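Local coordinates for signal recognition 54 kDa protein (Pyrococcus furiosus, PDB 3DM5) that belongs to the SRP54 family of the signal recognition particle, joining a helical bundle, a P-loop GTPase-type domain and a signal-peptide-binding domain in one chain, at residues Ala38-Leu50 against Ala253-Thr265. Numbering follows the deposited sequence.
Sequences ALIQADVNVRLVL and AKGGGALSAVAAT
Ala42 O is gripped twice from 253-265: Gly257 N donates a hydrogen bond to it at 2.9 Å, bent to 133° at the hydrogen and tilted off the carbonyl plane, and Lys254 CA adds a CA-H...O contact. In the other direction, Ala42 CA points its hydrogen at Ala253 O. One residue on, Asp43 O receives a CA-H...O contact from Gly257 CA at 3.4 Å, the bare glycine letting the turn lie close on the helix. The positive phi of Asp43 makes it the C-prime residue of a Schellman motif that ends helix 25-41, and the carbonyls of Ala42 and Asp43 face helix 255-263. Asp43, chi1 -168°, swings its carboxylate opposite the backbone N and over to Lys254, which is bent at chi3 and crosses it; Asp43 OD1 to Lys254 NZ is 3.8 Å, a long salt bridge. Asp43 OD1 also accepts a hydrogen bond from Gln226 N. Val44 straddles Ser260 OG with both methyls, while that hydroxyl turns back along its own helix to bond Gly256 O. Leu48 reaches across from helix 46-62, its CD1 3.9 Å from Ala264 CB. Leu6 of helix 5-19 packs on Ala42 from within the bundle. The turn between two bundle helices thus docks on the glycine-rich start of helix 255-263, part of the N-G interface of the NG domain, where the N-domain bundle packs on the G domain in SRP-type GTPases.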
ATOM      1  N   ALA A  38     -11.246  -9.544  -4.709  1.00 46.79           N
ATOM      2  CA  ALA A  38     -11.595  -8.140  -4.870  1.00 42.63           C
ATOM      3  C   ALA A  38     -12.855  -7.856  -4.075  1.00 42.23           C
ATOM      4  O   ALA A  38     -12.893  -6.918  -3.285  1.00 40.31           O
ATOM      5  CB  ALA A  38     -11.786  -7.790  -6.335  1.00 48.77           C
ATOM      6  N   LEU A  39     -13.876  -8.684  -4.288  1.00 43.28           N
ATOM      7  CA  LEU A  39     -15.163  -8.569  -3.588  1.00 42.75           C
ATOM      8  C   LEU A  39     -15.036  -8.599  -2.069  1.00 43.82           C
ATOM      9  O   LEU A  39     -15.532  -7.691  -1.396  1.00 39.94           O
ATOM     10  CB  LEU A  39     -16.152  -9.652  -4.063  1.00 43.30           C
ATOM     11  CG  LEU A  39     -17.235  -9.255  -5.074  1.00 44.14           C
ATOM     12  CD1 LEU A  39     -16.900  -7.991  -5.861  1.00 40.82           C
ATOM     13  CD2 LEU A  39     -17.579 -10.393  -5.995  1.00 37.34           C
ATOM     14  N   ILE A  40     -14.385  -9.633  -1.535  1.00 44.99           N
ATOM     15  CA  ILE A  40     -14.230  -9.791  -0.081  1.00 47.38           C
ATOM     16  C   ILE A  40     -13.539  -8.579   0.546  1.00 50.02           C
ATOM     17  O   ILE A  40     -13.859  -8.160   1.663  1.00 40.90           O
ATOM     18  CB  ILE A  40     -13.407 -11.040   0.288  1.00 41.15           C
ATOM     19  CG1 ILE A  40     -14.144 -12.321  -0.106  1.00 46.33           C
ATOM     20  CG2 ILE A  40     -13.133 -11.054   1.773  1.00 38.61           C
ATOM     21  CD1 ILE A  40     -15.356 -12.567   0.711  1.00 49.91           C
ATOM     22  N   GLN A  41     -12.591  -8.023  -0.198  1.00 42.58           N
ATOM     23  CA  GLN A  41     -11.824  -6.889   0.253  1.00 41.48           C
ATOM     24  C   GLN A  41     -12.669  -5.618   0.338  1.00 47.73           C
ATOM     25  O   GLN A  41     -12.341  -4.714   1.086  1.00 45.87           O
ATOM     26  CB  GLN A  41     -10.637  -6.677  -0.682  1.00 46.86           C
ATOM     27  CG  GLN A  41      -9.597  -5.723  -0.150  1.00 58.38           C
ATOM     28  CD  GLN A  41      -8.277  -5.849  -0.874  1.00 74.16           C
ATOM     29  OE1 GLN A  41      -8.205  -5.733  -2.104  1.00 78.65           O
ATOM     30  NE2 GLN A  41      -7.217  -6.085  -0.111  1.00 72.36           N
ATOM     31  N   ALA A  42     -13.747  -5.556  -0.441  1.00 48.30           N
ATOM     32  CA  ALA A  42     -14.664  -4.417  -0.428  1.00 49.62           C
ATOM     33  C   ALA A  42     -15.820  -4.691   0.539  1.00 53.00           C
ATOM     34  O   ALA A  42     -16.853  -4.009   0.521  1.00 45.65           O
ATOM     35  CB  ALA A  42     -15.181  -4.132  -1.834  1.00 42.54           C
ATOM     36  N   ASP A  43     -15.632  -5.712   1.368  1.00 46.27           N
ATOM     37  CA  ASP A  43     -16.561  -6.070   2.438  1.00 44.19           C
ATOM     38  C   ASP A  43     -17.847  -6.698   1.936  1.00 44.42           C
ATOM     39  O   ASP A  43     -18.877  -6.609   2.600  1.00 40.58           O
ATOM     40  CB  ASP A  43     -16.870  -4.874   3.343  1.00 45.91           C
ATOM     41  CG  ASP A  43     -17.590  -5.283   4.628  1.00 57.73           C
ATOM     42  OD1 ASP A  43     -18.131  -4.396   5.332  1.00 58.42           O
ATOM     43  OD2 ASP A  43     -17.619  -6.494   4.926  1.00 55.18           O
ATOM     44  N   VAL A  44     -17.808  -7.334   0.772  1.00 43.81           N
ATOM     45  CA  VAL A  44     -19.002  -8.055   0.335  1.00 45.63           C
ATOM     46  C   VAL A  44     -19.150  -9.337   1.153  1.00 44.28           C
ATOM     47  O   VAL A  44     -18.194 -10.106   1.272  1.00 47.87           O
ATOM     48  CB  VAL A  44     -19.014  -8.382  -1.194  1.00 36.72           C
ATOM     49  CG1 VAL A  44     -20.258  -9.166  -1.547  1.00 37.47           C
ATOM     50  CG2 VAL A  44     -18.971  -7.131  -2.004  1.00 34.99           C
ATOM     51  N   ASN A  45     -20.335  -9.546   1.725  1.00 43.59           N
ATOM     52  CA  ASN A  45     -20.634 -10.764   2.472  1.00 43.26           C
ATOM     53  C   ASN A  45     -20.051 -11.991   1.789  1.00 40.83           C
ATOM     54  O   ASN A  45     -20.213 -12.173   0.579  1.00 41.68           O
ATOM     55  CB  ASN A  45     -22.143 -10.938   2.608  1.00 37.50           C
ATOM     56  CG  ASN A  45     -22.518 -12.205   3.356  1.00 45.50           C
ATOM     57  OD1 ASN A  45     -22.496 -12.239   4.577  1.00 44.04           O
ATOM     58  ND2 ASN A  45     -22.861 -13.252   2.624  1.00 40.54           N
ATOM     59  N   VAL A  46     -19.390 -12.848   2.560  1.00 44.12           N
ATOM     60  CA  VAL A  46     -18.741 -14.023   1.971  1.00 46.11           C
ATOM     61  C   VAL A  46     -19.709 -14.969   1.292  1.00 44.76           C
ATOM     62  O   VAL A  46     -19.455 -15.413   0.181  1.00 43.28           O
ATOM     63  CB  VAL A  46     -17.907 -14.813   2.971  1.00 51.47           C
ATOM     64  CG1 VAL A  46     -17.466 -16.111   2.341  1.00 55.51           C
ATOM     65  CG2 VAL A  46     -16.693 -13.997   3.384  1.00 52.36           C
ATOM     66  N   ARG A  47     -20.821 -15.275   1.951  1.00 53.67           N
ATOM     67  CA  ARG A  47     -21.829 -16.139   1.348  1.00 44.43           C
ATOM     68  C   ARG A  47     -22.317 -15.584  -0.011  1.00 51.95           C
ATOM     69  O   ARG A  47     -22.480 -16.327  -0.977  1.00 49.41           O
ATOM     70  CB  ARG A  47     -22.992 -16.344   2.321  1.00 58.62           C
ATOM     71  CG  ARG A  47     -23.469 -17.787   2.420  1.00 72.06           C
ATOM     72  CD  ARG A  47     -24.617 -17.926   3.397  1.00 92.54           C
ATOM     73  NE  ARG A  47     -25.504 -19.025   3.021  1.00111.29           N
ATOM     74  CZ  ARG A  47     -25.602 -20.174   3.682  1.00104.06           C
ATOM     75  NH1 ARG A  47     -24.875 -20.382   4.769  1.00107.56           N
ATOM     76  NH2 ARG A  47     -26.438 -21.112   3.261  1.00 97.99           N
ATOM     77  N   LEU A  48     -22.532 -14.274  -0.089  1.00 48.94           N
ATOM     78  CA  LEU A  48     -22.948 -13.660  -1.344  1.00 49.85           C
ATOM     79  C   LEU A  48     -21.889 -13.807  -2.425  1.00 51.74           C
ATOM     80  O   LEU A  48     -22.218 -14.020  -3.589  1.00 52.70           O
ATOM     81  CB  LEU A  48     -23.264 -12.170  -1.160  1.00 56.61           C
ATOM     82  CG  LEU A  48     -24.616 -11.738  -0.596  1.00 49.09           C
ATOM     83  CD1 LEU A  48     -24.687 -10.232  -0.586  1.00 53.17           C
ATOM     84  CD2 LEU A  48     -25.746 -12.308  -1.418  1.00 48.93           C
ATOM     85  N   VAL A  49     -20.621 -13.658  -2.041  1.00 45.10           N
ATOM     86  CA  VAL A  49     -19.518 -13.764  -2.992  1.00 44.03           C
ATOM     87  C   VAL A  49     -19.372 -15.183  -3.539  1.00 53.42           C
ATOM     88  O   VAL A  49     -19.146 -15.381  -4.746  1.00 52.27           O
ATOM     89  CB  VAL A  49     -18.173 -13.307  -2.392  1.00 44.84           C
ATOM     90  CG1 VAL A  49     -17.041 -13.680  -3.324  1.00 43.36           C
ATOM     91  CG2 VAL A  49     -18.181 -11.800  -2.164  1.00 45.90           C
ATOM     92  N   LEU A  50     -19.508 -16.165  -2.651  1.00 48.13           N
ATOM     93  CA  LEU A  50     -19.479 -17.564  -3.052  1.00 55.59           C
ATOM     94  C   LEU A  50     -20.521 -17.846  -4.115  1.00 60.09           C
ATOM     95  O   LEU A  50     -20.233 -18.466  -5.137  1.00 63.79           O
ATOM     96  CB  LEU A  50     -19.743 -18.469  -1.857  1.00 50.49           C
ATOM     97  CG  LEU A  50     -18.513 -19.142  -1.288  1.00 59.21           C
ATOM     98  CD1 LEU A  50     -18.954 -20.115  -0.232  1.00 56.80           C
ATOM     99  CD2 LEU A  50     -17.782 -19.849  -2.421  1.00 63.14           C
ATOM    100  N   ALA A 253     -13.626   1.993   1.202  1.00 62.82           N
ATOM    101  CA  ALA A 253     -13.185   0.647   0.874  1.00 70.74           C
ATOM    102  C   ALA A 253     -14.350  -0.345   0.875  1.00 68.81           C
ATOM    103  O   ALA A 253     -14.239  -1.437   0.322  1.00 63.68           O
ATOM    104  CB  ALA A 253     -12.104   0.199   1.844  1.00 56.96           C
ATOM    105  N   LYS A 254     -15.469   0.057   1.475  1.00 60.06           N
ATOM    106  CA  LYS A 254     -16.526  -0.887   1.813  1.00 57.69           C
ATOM    107  C   LYS A 254     -17.871  -0.669   1.099  1.00 47.59           C
ATOM    108  O   LYS A 254     -18.773  -1.484   1.247  1.00 44.80           O
ATOM    109  CB  LYS A 254     -16.727  -0.900   3.327  1.00 50.75           C
ATOM    110  CG  LYS A 254     -15.429  -0.902   4.104  1.00 57.85           C
ATOM    111  CD  LYS A 254     -15.662  -0.801   5.607  1.00 59.67           C
ATOM    112  CE  LYS A 254     -16.257  -2.073   6.169  1.00 51.51           C
ATOM    113  NZ  LYS A 254     -16.378  -1.978   7.653  1.00 67.44           N
ATOM    114  N   GLY A 255     -17.998   0.410   0.333  1.00 44.16           N
ATOM    115  CA  GLY A 255     -19.212   0.690  -0.410  1.00 40.76           C
ATOM    116  C   GLY A 255     -19.697  -0.462  -1.280  1.00 50.72           C
ATOM    117  O   GLY A 255     -20.907  -0.679  -1.446  1.00 43.79           O
ATOM    118  N   GLY A 256     -18.761  -1.215  -1.842  1.00 45.51           N
ATOM    119  CA  GLY A 256     -19.138  -2.367  -2.630  1.00 37.64           C
ATOM    120  C   GLY A 256     -19.975  -3.323  -1.808  1.00 40.87           C
ATOM    121  O   GLY A 256     -21.017  -3.808  -2.257  1.00 35.17           O
ATOM    122  N   GLY A 257     -19.512  -3.587  -0.589  1.00 40.50           N
ATOM    123  CA  GLY A 257     -20.231  -4.431   0.341  1.00 35.14           C
ATOM    124  C   GLY A 257     -21.616  -3.908   0.688  1.00 47.56           C
ATOM    125  O   GLY A 257     -22.523  -4.700   0.917  1.00 44.94           O
ATOM    126  N   ALA A 258     -21.778  -2.583   0.738  1.00 41.05           N
ATOM    127  CA  ALA A 258     -23.079  -1.964   1.011  1.00 36.02           C
ATOM    128  C   ALA A 258     -24.057  -2.124  -0.160  1.00 40.99           C
ATOM    129  O   ALA A 258     -25.197  -2.530   0.041  1.00 36.28           O
ATOM    130  CB  ALA A 258     -22.909  -0.468   1.371  1.00 37.79           C
ATOM    131  N   LEU A 259     -23.609  -1.799  -1.377  1.00 39.18           N
ATOM    132  CA  LEU A 259     -24.464  -1.912  -2.558  1.00 35.04           C
ATOM    133  C   LEU A 259     -24.911  -3.343  -2.750  1.00 40.15           C
ATOM    134  O   LEU A 259     -26.095  -3.598  -2.927  1.00 38.47           O
ATOM    135  CB  LEU A 259     -23.772  -1.419  -3.828  1.00 38.78           C
ATOM    136  CG  LEU A 259     -23.305   0.040  -3.882  1.00 40.90           C
ATOM    137  CD1 LEU A 259     -22.571   0.271  -5.184  1.00 42.63           C
ATOM    138  CD2 LEU A 259     -24.467   1.014  -3.719  1.00 32.03           C
ATOM    139  N   SER A 260     -23.961  -4.275  -2.716  1.00 38.08           N
ATOM    140  CA  SER A 260     -24.281  -5.677  -2.920  1.00 44.09           C
ATOM    141  C   SER A 260     -25.226  -6.165  -1.817  1.00 46.01           C
ATOM    142  O   SER A 260     -26.127  -6.981  -2.043  1.00 42.72           O
ATOM    143  CB  SER A 260     -23.000  -6.507  -2.964  1.00 37.98           C
ATOM    144  OG  SER A 260     -22.265  -6.346  -1.766  1.00 52.00           O
ATOM    145  N   ALA A 261     -25.025  -5.628  -0.624  1.00 41.15           N
ATOM    146  CA  ALA A 261     -25.835  -5.997   0.534  1.00 41.76           C
ATOM    147  C   ALA A 261     -27.297  -5.539   0.394  1.00 46.53           C
ATOM    148  O   ALA A 261     -28.224  -6.317   0.593  1.00 43.33           O
ATOM    149  CB  ALA A 261     -25.218  -5.435   1.795  1.00 31.34           C
ATOM    150  N   VAL A 262     -27.471  -4.264   0.056  1.00 41.77           N
ATOM    151  CA  VAL A 262     -28.770  -3.670  -0.184  1.00 34.15           C
ATOM    152  C   VAL A 262     -29.452  -4.327  -1.372  1.00 41.85           C
ATOM    153  O   VAL A 262     -30.655  -4.563  -1.346  1.00 45.98           O
ATOM    154  CB  VAL A 262     -28.677  -2.137  -0.436  1.00 37.25           C
ATOM    155  CG1 VAL A 262     -29.965  -1.622  -1.049  1.00 41.47           C
ATOM    156  CG2 VAL A 262     -28.376  -1.388   0.854  1.00 33.94           C
ATOM    157  N   ALA A 263     -28.695  -4.645  -2.411  1.00 37.37           N
ATOM    158  CA  ALA A 263     -29.304  -5.258  -3.578  1.00 37.46           C
ATOM    159  C   ALA A 263     -29.772  -6.706  -3.291  1.00 46.74           C
ATOM    160  O   ALA A 263     -30.682  -7.235  -3.943  1.00 44.43           O
ATOM    161  CB  ALA A 263     -28.355  -5.209  -4.758  1.00 30.41           C
ATOM    162  N   ALA A 264     -29.139  -7.339  -2.310  1.00 46.98           N
ATOM    163  CA  ALA A 264     -29.445  -8.714  -1.974  1.00 44.05           C
ATOM    164  C   ALA A 264     -30.799  -8.699  -1.306  1.00 49.09           C
ATOM    165  O   ALA A 264     -31.450  -9.717  -1.088  1.00 46.46           O
ATOM    166  CB  ALA A 264     -28.411  -9.253  -1.028  1.00 40.77           C
ATOM    167  N   THR A 265     -31.221  -7.501  -0.987  1.00 48.93           N
ATOM    168  CA  THR A 265     -32.358  -7.326  -0.137  1.00 43.45           C
ATOM    169  C   THR A 265     -33.619  -7.183  -0.988  1.00 47.13           C
ATOM    170  O   THR A 265     -34.723  -7.427  -0.512  1.00 47.66           O
ATOM    171  CB  THR A 265     -32.131  -6.074   0.677  1.00 44.45           C
ATOM    172  OG1 THR A 265     -32.097  -6.398   2.074  1.00 52.82           O
ATOM    173  CG2 THR A 265     -33.170  -5.014   0.324  1.00 33.91           C
TER